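Side-chain contacts in serine-threonine phosphatase 2C (Toxoplasma gondii, PDB 2I44), which probably removes phosphate from serine and threonine residues of proteins as a metal-dependent PP2C-family enzyme, and binds calcium ions in this crystal: residues P44-G49 with L74-L79; A120-V125 with L243-D248; L188-M191 with S196-Y199; E279-A284 with A315-F320. All blocks are in the same frame, centred on the assembly; numbering follows the deposited sequence.

Contact 1 (P44-G49 with L74-L79); sequences PQLVPG and LVVPQL
Leu46 meets Val76 and Leu79 through methyl groups alone; the flat groups lie round the contact, Trp85 of helix 83-92, touched by Leu46 and Leu79, and Phe55 of strand 53-62, touched by Val76. The isobutyl fork of Leu46 divides the work. Its CD1 lies 4.1 Å from CG1 of Val76, the two side chains sliding past one another in opposite directions. Its other branch turns to the residue one helical turn on, where CD2 of Leu46 reaches CD2 of Leu79 at 3.9 Å and the side chains cross at about a right angle. CG of Leu46 stands opposite its own nitrogen (chi1 -170°), and from there the fork opens toward the helix. Behind this layer, Leu46 pairs by its backbone with Cys53, tying the loop back onto strand 53-62, while Leu79 also rests on Met116 of helix 98-130. The helix is kinked at Val76 and Pro77, whose nitrogens make no bond to the preceding turn; proline has no N-H to give. With all three residues buried and only about 105 Å² shared, the contact rests on dispersion and the exclusion of water, with no directional bond between the segments: it joins the loop linking strands 38-43 and 53-62 to helix 66-80, away from the calcium sites.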
# COMPACT_ATOMS: atom_id res chain seq x y z
N PRO A 44 5.62 -10.59 10.43
CA PRO A 44 5.42 -12.04 10.29
C PRO A 44 4.43 -12.70 11.26
O PRO A 44 3.69 -13.60 10.88
CB PRO A 44 6.84 -12.59 10.41
CG PRO A 44 7.50 -11.62 11.31
CD PRO A 44 7.01 -10.29 10.79
N GLN A 45 4.44 -12.26 12.52
CA GLN A 45 3.51 -12.81 13.51
C GLN A 45 2.76 -11.64 14.14
O GLN A 45 3.22 -11.03 15.09
CB GLN A 45 4.25 -13.61 14.58
CG GLN A 45 3.37 -14.00 15.76
CD GLN A 45 4.08 -14.88 16.78
OE1 GLN A 45 4.24 -16.08 16.58
NE2 GLN A 45 4.50 -14.27 17.88
N LEU A 46 1.59 -11.34 13.58
CA LEU A 46 0.78 -10.22 14.04
C LEU A 46 0.03 -10.49 15.35
O LEU A 46 -0.17 -9.58 16.15
CB LEU A 46 -0.20 -9.82 12.93
CG LEU A 46 -0.97 -8.52 13.12
CD1 LEU A 46 -0.01 -7.35 13.23
CD2 LEU A 46 -1.91 -8.34 11.94
N VAL A 47 -0.39 -11.73 15.55
CA VAL A 47 -1.13 -12.09 16.76
C VAL A 47 -0.36 -13.10 17.62
O VAL A 47 -0.23 -14.26 17.25
CB VAL A 47 -2.51 -12.69 16.41
CG1 VAL A 47 -3.28 -13.01 17.69
CG2 VAL A 47 -3.29 -11.72 15.53
N PRO A 48 0.16 -12.65 18.78
CA PRO A 48 0.92 -13.54 19.67
C PRO A 48 0.17 -14.83 19.98
O PRO A 48 -1.03 -14.81 20.29
CB PRO A 48 1.13 -12.68 20.91
CG PRO A 48 1.24 -11.30 20.34
CD PRO A 48 0.12 -11.28 19.32
N GLY A 49 0.88 -15.95 19.89
CA GLY A 49 0.29 -17.24 20.17
C GLY A 49 -0.28 -17.91 18.94
O GLY A 49 -0.64 -19.09 18.99
N LEU A 74 3.85 3.36 12.14
CA LEU A 74 2.60 3.67 12.81
C LEU A 74 1.46 2.70 12.53
O LEU A 74 0.56 2.54 13.37
CB LEU A 74 2.14 5.08 12.43
CG LEU A 74 3.08 6.25 12.72
CD1 LEU A 74 2.44 7.55 12.24
CD2 LEU A 74 3.38 6.32 14.22
N VAL A 75 1.48 2.05 11.37
CA VAL A 75 0.41 1.14 11.00
C VAL A 75 0.16 -0.07 11.89
O VAL A 75 -0.98 -0.33 12.26
CB VAL A 75 0.57 0.64 9.53
CG1 VAL A 75 0.34 1.80 8.57
CG2 VAL A 75 1.96 0.06 9.32
N VAL A 76 1.20 -0.82 12.25
CA VAL A 76 0.97 -1.98 13.10
C VAL A 76 0.50 -1.56 14.49
O VAL A 76 -0.50 -2.09 15.00
CB VAL A 76 2.23 -2.88 13.17
CG1 VAL A 76 2.04 -3.98 14.19
CG2 VAL A 76 2.47 -3.52 11.80
N PRO A 77 1.17 -0.58 15.13
CA PRO A 77 0.72 -0.17 16.46
C PRO A 77 -0.72 0.34 16.45
O PRO A 77 -1.53 -0.03 17.31
CB PRO A 77 1.72 0.92 16.84
CG PRO A 77 2.97 0.46 16.15
CD PRO A 77 2.46 0.06 14.79
N GLN A 78 -1.06 1.17 15.46
CA GLN A 78 -2.42 1.69 15.37
C GLN A 78 -3.42 0.57 15.09
O GLN A 78 -4.54 0.58 15.61
CB GLN A 78 -2.51 2.75 14.27
CG GLN A 78 -1.90 4.10 14.63
CD GLN A 78 -2.62 4.79 15.78
OE1 GLN A 78 -3.73 4.41 16.15
NE2 GLN A 78 -2.00 5.82 16.34
N LEU A 79 -3.03 -0.38 14.25
CA LEU A 79 -3.91 -1.49 13.90
C LEU A 79 -4.34 -2.28 15.13
O LEU A 79 -5.53 -2.43 15.40
CB LEU A 79 -3.22 -2.44 12.91
CG LEU A 79 -3.96 -3.75 12.64
CD1 LEU A 79 -5.30 -3.46 11.97
CD2 LEU A 79 -3.11 -4.64 11.74

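Contact 2 (A120-V125 with L243-D248); sequences ADNELV and LSNQPD
Asp121 and Asn245 are linked by the single hydrogen bond between helix segment 120-125 and loop segment 243-248. ND2 of Asn245 donates to OD2 of Asp121 at 3.1 Å, with a nearly straight N-H...O angle of 165°. The acceptor lies in the plane of the amide, whereas the donor comes to the anti side of OD2 and somewhat out of the carboxylate plane; the two flat groups are turned 79° against each other. Van der Waals contact runs alongside: CB of Asn245 is 3.4 Å from OD2 of Asp121, and CB of Asp121 is 3.9 Å from CB of Asn245. CG of Asn245 sits between its backbone nitrogen and carbonyl carbon (chi1 56°), and from there the amide presents ND2 to the carboxylate. Within the loop, the backbone N of Gln246 donates to OG of Ser244 at 2.9 Å, an ST turn that brackets Asn245. Ionic and further polar partners lie outside the pair: Lys239 forms a salt bridge with OD2 of Asp121, and the backbone N of Gly234 is hydrogen-bonded to OD1. Asp121 lies about 12 Å from Gly61, a calcium-binding residue, and is not among the calcium ligands. A buried carboxylate gripped by an amide, an ammonium and a peptide N-H is probably kept ionised, and bonds at both oxygens should limit its rotation.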
# COMPACT_ATOMS: atom_id res chain seq x y z
N ALA A 120 -3.75 6.18 12.00
CA ALA A 120 -2.35 6.33 11.64
C ALA A 120 -2.16 7.66 10.92
O ALA A 120 -1.13 8.30 11.06
CB ALA A 120 -1.91 5.18 10.75
N ASP A 121 -3.16 8.08 10.14
CA ASP A 121 -3.00 9.35 9.44
C ASP A 121 -3.12 10.54 10.37
O ASP A 121 -2.41 11.52 10.21
CB ASP A 121 -4.01 9.50 8.29
CG ASP A 121 -3.66 10.66 7.38
OD1 ASP A 121 -2.50 10.71 6.90
OD2 ASP A 121 -4.53 11.53 7.14
N ASN A 122 -4.02 10.45 11.35
CA ASN A 122 -4.17 11.56 12.29
C ASN A 122 -2.86 11.77 13.02
O ASN A 122 -2.39 12.89 13.17
CB ASN A 122 -5.29 11.27 13.31
CG ASN A 122 -6.66 11.28 12.69
OD1 ASN A 122 -6.88 11.90 11.64
ND2 ASN A 122 -7.61 10.61 13.33
N GLU A 123 -2.24 10.67 13.46
CA GLU A 123 -0.98 10.76 14.18
C GLU A 123 0.13 11.29 13.27
O GLU A 123 0.95 12.11 13.70
CB GLU A 123 -0.59 9.39 14.72
CG GLU A 123 0.49 9.47 15.79
CD GLU A 123 1.03 8.10 16.17
OE1 GLU A 123 0.27 7.11 16.05
OE2 GLU A 123 2.20 8.03 16.61
N LEU A 124 0.16 10.83 12.03
CA LEU A 124 1.17 11.28 11.09
C LEU A 124 1.02 12.79 10.82
O LEU A 124 2.00 13.54 10.88
CB LEU A 124 1.06 10.51 9.76
CG LEU A 124 2.06 10.91 8.67
CD1 LEU A 124 3.48 10.62 9.15
CD2 LEU A 124 1.76 10.14 7.39
N VAL A 125 -0.20 13.22 10.54
CA VAL A 125 -0.48 14.63 10.25
C VAL A 125 -0.09 15.55 11.41
O VAL A 125 0.38 16.67 11.18
CB VAL A 125 -1.98 14.85 9.88
CG1 VAL A 125 -2.28 16.33 9.76
CG2 VAL A 125 -2.29 14.14 8.55
N LEU A 243 -7.91 15.82 -0.32
CA LEU A 243 -7.04 14.65 -0.16
C LEU A 243 -7.61 13.85 1.03
O LEU A 243 -7.62 14.33 2.16
CB LEU A 243 -5.60 15.08 0.12
CG LEU A 243 -4.50 14.01 0.11
CD1 LEU A 243 -4.41 13.35 -1.26
CD2 LEU A 243 -3.16 14.64 0.48
N SER A 244 -8.08 12.64 0.76
CA SER A 244 -8.69 11.79 1.78
C SER A 244 -7.80 10.69 2.35
O SER A 244 -6.84 10.25 1.71
CB SER A 244 -9.96 11.15 1.19
OG SER A 244 -10.50 10.17 2.05
N ASN A 245 -8.11 10.25 3.57
CA ASN A 245 -7.37 9.16 4.20
C ASN A 245 -8.29 7.95 4.33
O ASN A 245 -7.97 6.99 5.03
CB ASN A 245 -6.83 9.56 5.59
CG ASN A 245 -7.91 10.05 6.53
OD1 ASN A 245 -9.07 9.63 6.46
ND2 ASN A 245 -7.54 10.94 7.44
N GLN A 246 -9.43 8.01 3.65
CA GLN A 246 -10.40 6.92 3.64
C GLN A 246 -9.89 5.84 2.69
O GLN A 246 -9.78 6.07 1.49
CB GLN A 246 -11.76 7.44 3.14
CG GLN A 246 -12.82 6.37 2.89
CD GLN A 246 -13.16 5.61 4.15
OE1 GLN A 246 -12.74 4.46 4.33
NE2 GLN A 246 -13.91 6.24 5.04
N PRO A 247 -9.55 4.66 3.22
CA PRO A 247 -9.06 3.61 2.32
C PRO A 247 -10.19 2.80 1.71
O PRO A 247 -11.30 2.78 2.24
CB PRO A 247 -8.21 2.75 3.26
CG PRO A 247 -9.04 2.79 4.53
CD PRO A 247 -9.39 4.27 4.63
N ASP A 248 -9.92 2.17 0.58
CA ASP A 248 -10.93 1.28 -0.00
C ASP A 248 -10.49 -0.03 0.64
O ASP A 248 -9.29 -0.31 0.71
CB ASP A 248 -10.82 1.19 -1.53
CG ASP A 248 -11.50 2.36 -2.23
OD1 ASP A 248 -12.67 2.65 -1.91
OD2 ASP A 248 -10.88 2.98 -3.11

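Contact 3 (L188-M191 with S196-Y199); sequences LRIM and SVEY
Ile190 packs closely on Ser196 and Val197, and its two branches take different targets. CG2 presses against the start of the strand, 3.4 Å from the backbone N of Ser196 and 3.6 Å from its O, so a methyl group covers peptide atoms here. The longer branch ends at CD1, which touches CG2 of Val197 at 3.6 Å, the side chains crossing at about a right angle. Ile190 has CG2 opposite its nitrogen and CG1 opposite its carbonyl carbon (chi1 -65°), which sends CG2 and the CG1-CD1 arm to separate targets on Ser196 and Val197. Ile209 and Pro207 back this apolar patch, touching Ile190 and Val197 respectively. The outer side is looser. The end of the exposed selenomethionine Met191 approaches the strand but comes no closer than 4.8 Å. The CB of Ser196 points away from the helix, and its OG donates along its own strand to the anti lone pair of Glu198 OE2, at 2.7 Å. Helix 184-192 thus doubles back through a short turn onto strand 196-198, which pairs antiparallel with 208-210: a small helix-and-hairpin unit lying outside the two main sheets, in a position consistent with the flap subdomain of PP2C phosphatases.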
# COMPACT_ATOMS: atom_id res chain seq x y z
N LEU A 188 -15.20 15.32 -7.57
CA LEU A 188 -16.31 15.99 -6.90
C LEU A 188 -15.94 16.38 -5.48
O LEU A 188 -16.22 17.49 -5.04
CB LEU A 188 -17.54 15.09 -6.88
CG LEU A 188 -18.59 15.50 -7.90
CD1 LEU A 188 -19.65 14.42 -8.03
CD2 LEU A 188 -19.20 16.83 -7.45
N ARG A 189 -15.29 15.47 -4.76
CA ARG A 189 -14.91 15.76 -3.38
C ARG A 189 -13.88 16.90 -3.30
O ARG A 189 -13.97 17.77 -2.42
CB ARG A 189 -14.35 14.50 -2.70
CG ARG A 189 -14.03 14.72 -1.23
CD ARG A 189 -13.36 13.51 -0.58
NE ARG A 189 -12.03 13.26 -1.13
CZ ARG A 189 -11.72 12.24 -1.92
NH1 ARG A 189 -12.64 11.35 -2.27
NH2 ARG A 189 -10.49 12.10 -2.38
N ILE A 190 -12.92 16.89 -4.22
CA ILE A 190 -11.88 17.91 -4.23
C ILE A 190 -12.45 19.32 -4.44
O ILE A 190 -12.04 20.27 -3.76
CB ILE A 190 -10.84 17.61 -5.31
CG1 ILE A 190 -10.10 16.32 -4.96
CG2 ILE A 190 -9.86 18.78 -5.44
CD1 ILE A 190 -9.35 15.71 -6.12
N MSE A 191 -13.39 19.45 -5.37
CA MSE A 191 -13.99 20.74 -5.67
C MSE A 191 -14.94 21.21 -4.57
O MSE A 191 -15.08 22.41 -4.34
CB MSE A 191 -14.72 20.69 -7.01
CG MSE A 191 -13.79 20.43 -8.20
SE MSE A 191 -14.76 20.17 -9.86
CE MSE A 191 -13.63 21.21 -11.07
N SER A 196 -8.86 21.88 -6.43
CA SER A 196 -9.18 21.78 -7.84
C SER A 196 -8.38 20.62 -8.42
O SER A 196 -7.44 20.14 -7.80
CB SER A 196 -8.82 23.06 -8.59
OG SER A 196 -7.42 23.23 -8.64
N VAL A 197 -8.80 20.18 -9.59
CA VAL A 197 -8.12 19.10 -10.30
C VAL A 197 -7.58 19.74 -11.56
O VAL A 197 -8.35 20.18 -12.42
CB VAL A 197 -9.09 17.97 -10.65
CG1 VAL A 197 -8.42 16.97 -11.57
CG2 VAL A 197 -9.55 17.28 -9.37
N GLU A 198 -6.26 19.80 -11.65
CA GLU A 198 -5.59 20.44 -12.78
C GLU A 198 -5.09 19.47 -13.84
O GLU A 198 -4.42 18.48 -13.54
CB GLU A 198 -4.41 21.27 -12.26
CG GLU A 198 -4.80 22.39 -11.29
CD GLU A 198 -5.80 23.37 -11.88
OE1 GLU A 198 -5.68 23.67 -13.09
OE2 GLU A 198 -6.69 23.84 -11.15
N TYR A 199 -5.42 19.77 -15.09
CA TYR A 199 -5.00 18.98 -16.24
C TYR A 199 -3.99 19.88 -16.96
O TYR A 199 -4.36 20.79 -17.69
CB TYR A 199 -6.21 18.68 -17.12
CG TYR A 199 -7.29 17.87 -16.43
CD1 TYR A 199 -7.34 16.48 -16.57
CD2 TYR A 199 -8.27 18.49 -15.65
CE1 TYR A 199 -8.34 15.72 -15.96
CE2 TYR A 199 -9.28 17.75 -15.03
CZ TYR A 199 -9.30 16.36 -15.19
OH TYR A 199 -10.31 15.63 -14.61

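Contact 4 (E279-A284 with A315-F320); sequences EIAMQA and AMTVFF
Phe319 points its ring edge at Ala281 and Met282 of the helix. CZ of Phe319 stands 3.5 Å from the carbonyl O of Ala281, which lies near the ring plane, so the partly positive C-H rim faces the oxygen; the CB of Ala281 is 4.2 Å from the same CZ. Beside it, SE of selenomethionine Met282 is 3.8 Å from CE1 of Phe319 and 88° off the ring normal, a Met-aromatic contact made at the edge. The CB of Met282 leaves the helix away from the strand, and the bend at chi2 (-60°) brings the selenium back to the ring edge. Two residues earlier on the strand, CG2 of Thr317 touches CB of Ala281 at 4.2 Å. In the next shell, Pro291 of helix 291-305 touches both Thr317 and Phe319, and Val260 of strand 258-264 touches Met282 and Phe319. Backbone bonds to strands 22-29 and 258-264 fix the strand between two neighbours. The axes of helix segment 279-284 and strand segment 315-320 approach to 10.3 Å, with 62° between their directions: a helix layer laid on the outer face of a β-sheet, as in the α-β-β-α sandwich of PP2C phosphatases.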
# COMPACT_ATOMS: atom_id res chain seq x y z
N GLU A 279 3.78 -13.78 -13.26
CA GLU A 279 4.57 -14.73 -14.04
C GLU A 279 6.04 -14.67 -13.64
O GLU A 279 6.65 -15.70 -13.35
CB GLU A 279 4.44 -14.43 -15.54
CG GLU A 279 5.40 -15.23 -16.40
CD GLU A 279 5.12 -15.07 -17.89
OE1 GLU A 279 4.16 -15.69 -18.38
OE2 GLU A 279 5.86 -14.31 -18.55
N ILE A 280 6.61 -13.46 -13.62
CA ILE A 280 8.00 -13.27 -13.24
C ILE A 280 8.26 -13.80 -11.83
O ILE A 280 9.24 -14.50 -11.59
CB ILE A 280 8.40 -11.78 -13.30
CG1 ILE A 280 8.33 -11.27 -14.74
CG2 ILE A 280 9.81 -11.58 -12.74
CD1 ILE A 280 8.62 -9.80 -14.89
N ALA A 281 7.36 -13.46 -10.91
CA ALA A 281 7.48 -13.90 -9.52
C ALA A 281 7.31 -15.42 -9.40
O ALA A 281 8.05 -16.06 -8.67
CB ALA A 281 6.44 -13.19 -8.66
N MSE A 282 6.34 -15.97 -10.12
CA MSE A 282 6.09 -17.41 -10.08
C MSE A 282 7.28 -18.19 -10.63
O MSE A 282 7.67 -19.23 -10.09
CB MSE A 282 4.84 -17.76 -10.89
CG MSE A 282 3.53 -17.40 -10.22
SE MSE A 282 3.31 -18.32 -8.54
CE MSE A 282 2.14 -19.77 -9.13
N GLN A 283 7.86 -17.68 -11.71
CA GLN A 283 9.00 -18.34 -12.31
C GLN A 283 10.22 -18.27 -11.40
O GLN A 283 10.93 -19.26 -11.23
CB GLN A 283 9.34 -17.74 -13.67
CG GLN A 283 10.68 -18.23 -14.21
CD GLN A 283 10.76 -18.21 -15.72
OE1 GLN A 283 9.95 -18.84 -16.40
NE2 GLN A 283 11.75 -17.50 -16.26
N ALA A 284 10.48 -17.10 -10.83
CA ALA A 284 11.62 -16.93 -9.95
C ALA A 284 11.60 -17.98 -8.84
O ALA A 284 12.59 -18.66 -8.58
CB ALA A 284 11.63 -15.53 -9.35
N ALA A 315 9.13 -4.09 -4.29
CA ALA A 315 8.25 -5.23 -4.48
C ALA A 315 8.32 -6.16 -3.27
O ALA A 315 9.40 -6.44 -2.75
CB ALA A 315 8.63 -5.98 -5.75
N MSE A 316 7.16 -6.62 -2.82
CA MSE A 316 7.06 -7.53 -1.70
C MSE A 316 6.23 -8.69 -2.22
O MSE A 316 5.08 -8.49 -2.62
CB MSE A 316 6.35 -6.85 -0.52
CG MSE A 316 6.23 -7.70 0.75
SE MSE A 316 5.26 -6.81 2.20
CE MSE A 316 6.70 -5.74 2.89
N THR A 317 6.81 -9.88 -2.26
CA THR A 317 6.12 -11.06 -2.75
C THR A 317 5.72 -12.00 -1.62
O THR A 317 6.53 -12.30 -0.74
CB THR A 317 6.99 -11.84 -3.77
OG1 THR A 317 8.30 -12.04 -3.23
CG2 THR A 317 7.10 -11.06 -5.08
N VAL A 318 4.48 -12.47 -1.65
CA VAL A 318 3.98 -13.38 -0.63
C VAL A 318 3.37 -14.61 -1.29
O VAL A 318 2.41 -14.51 -2.05
CB VAL A 318 2.89 -12.68 0.24
CG1 VAL A 318 2.41 -13.63 1.33
CG2 VAL A 318 3.45 -11.39 0.84
N PHE A 319 3.93 -15.78 -1.00
CA PHE A 319 3.43 -17.02 -1.58
C PHE A 319 2.71 -17.81 -0.49
O PHE A 319 3.31 -18.21 0.50
CB PHE A 319 4.58 -17.85 -2.15
CG PHE A 319 5.26 -17.22 -3.34
CD1 PHE A 319 4.83 -17.50 -4.64
CD2 PHE A 319 6.30 -16.32 -3.16
CE1 PHE A 319 5.44 -16.89 -5.73
CE2 PHE A 319 6.92 -15.71 -4.25
CZ PHE A 319 6.49 -16.00 -5.54
N PHE A 320 1.41 -18.01 -0.69
CA PHE A 320 0.59 -18.73 0.27
C PHE A 320 0.96 -20.21 0.31
O PHE A 320 1.53 -20.75 -0.64
CB PHE A 320 -0.88 -18.56 -0.09
CG PHE A 320 -1.33 -17.13 -0.13
CD1 PHE A 320 -1.40 -16.37 1.05
CD2 PHE A 320 -1.67 -16.52 -1.33
CE1 PHE A 320 -1.79 -15.04 1.02
CE2 PHE A 320 -2.07 -15.18 -1.37
CZ PHE A 320 -2.13 -14.44 -0.19

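Overall arrangement
Contacts 1 and 4 are buried and apolar, each seating a helix of the outer layers, though contact 1 uses aliphatic methyls against a loop and contact 4 a ring edge against a sheet strand. Contact 2 is partly buried and polar, built round a charge. Contact 3, about 23 Å from the chain centre to its own, is a local, mostly apolar contact, with two of its three touching residues buried and the exposed Met191 at its side. Contacts 1 and 2 share a helix pair: Gln78 NE2 and Glu123 OE1, 2.6 Å apart, probably form a hydrogen bond joining helices 66-80 and 98-130. Contact 3, nested within the chain loop closed by contact 2, touches it where Arg189 packs on Ser244. Contact 4 touches none of the others.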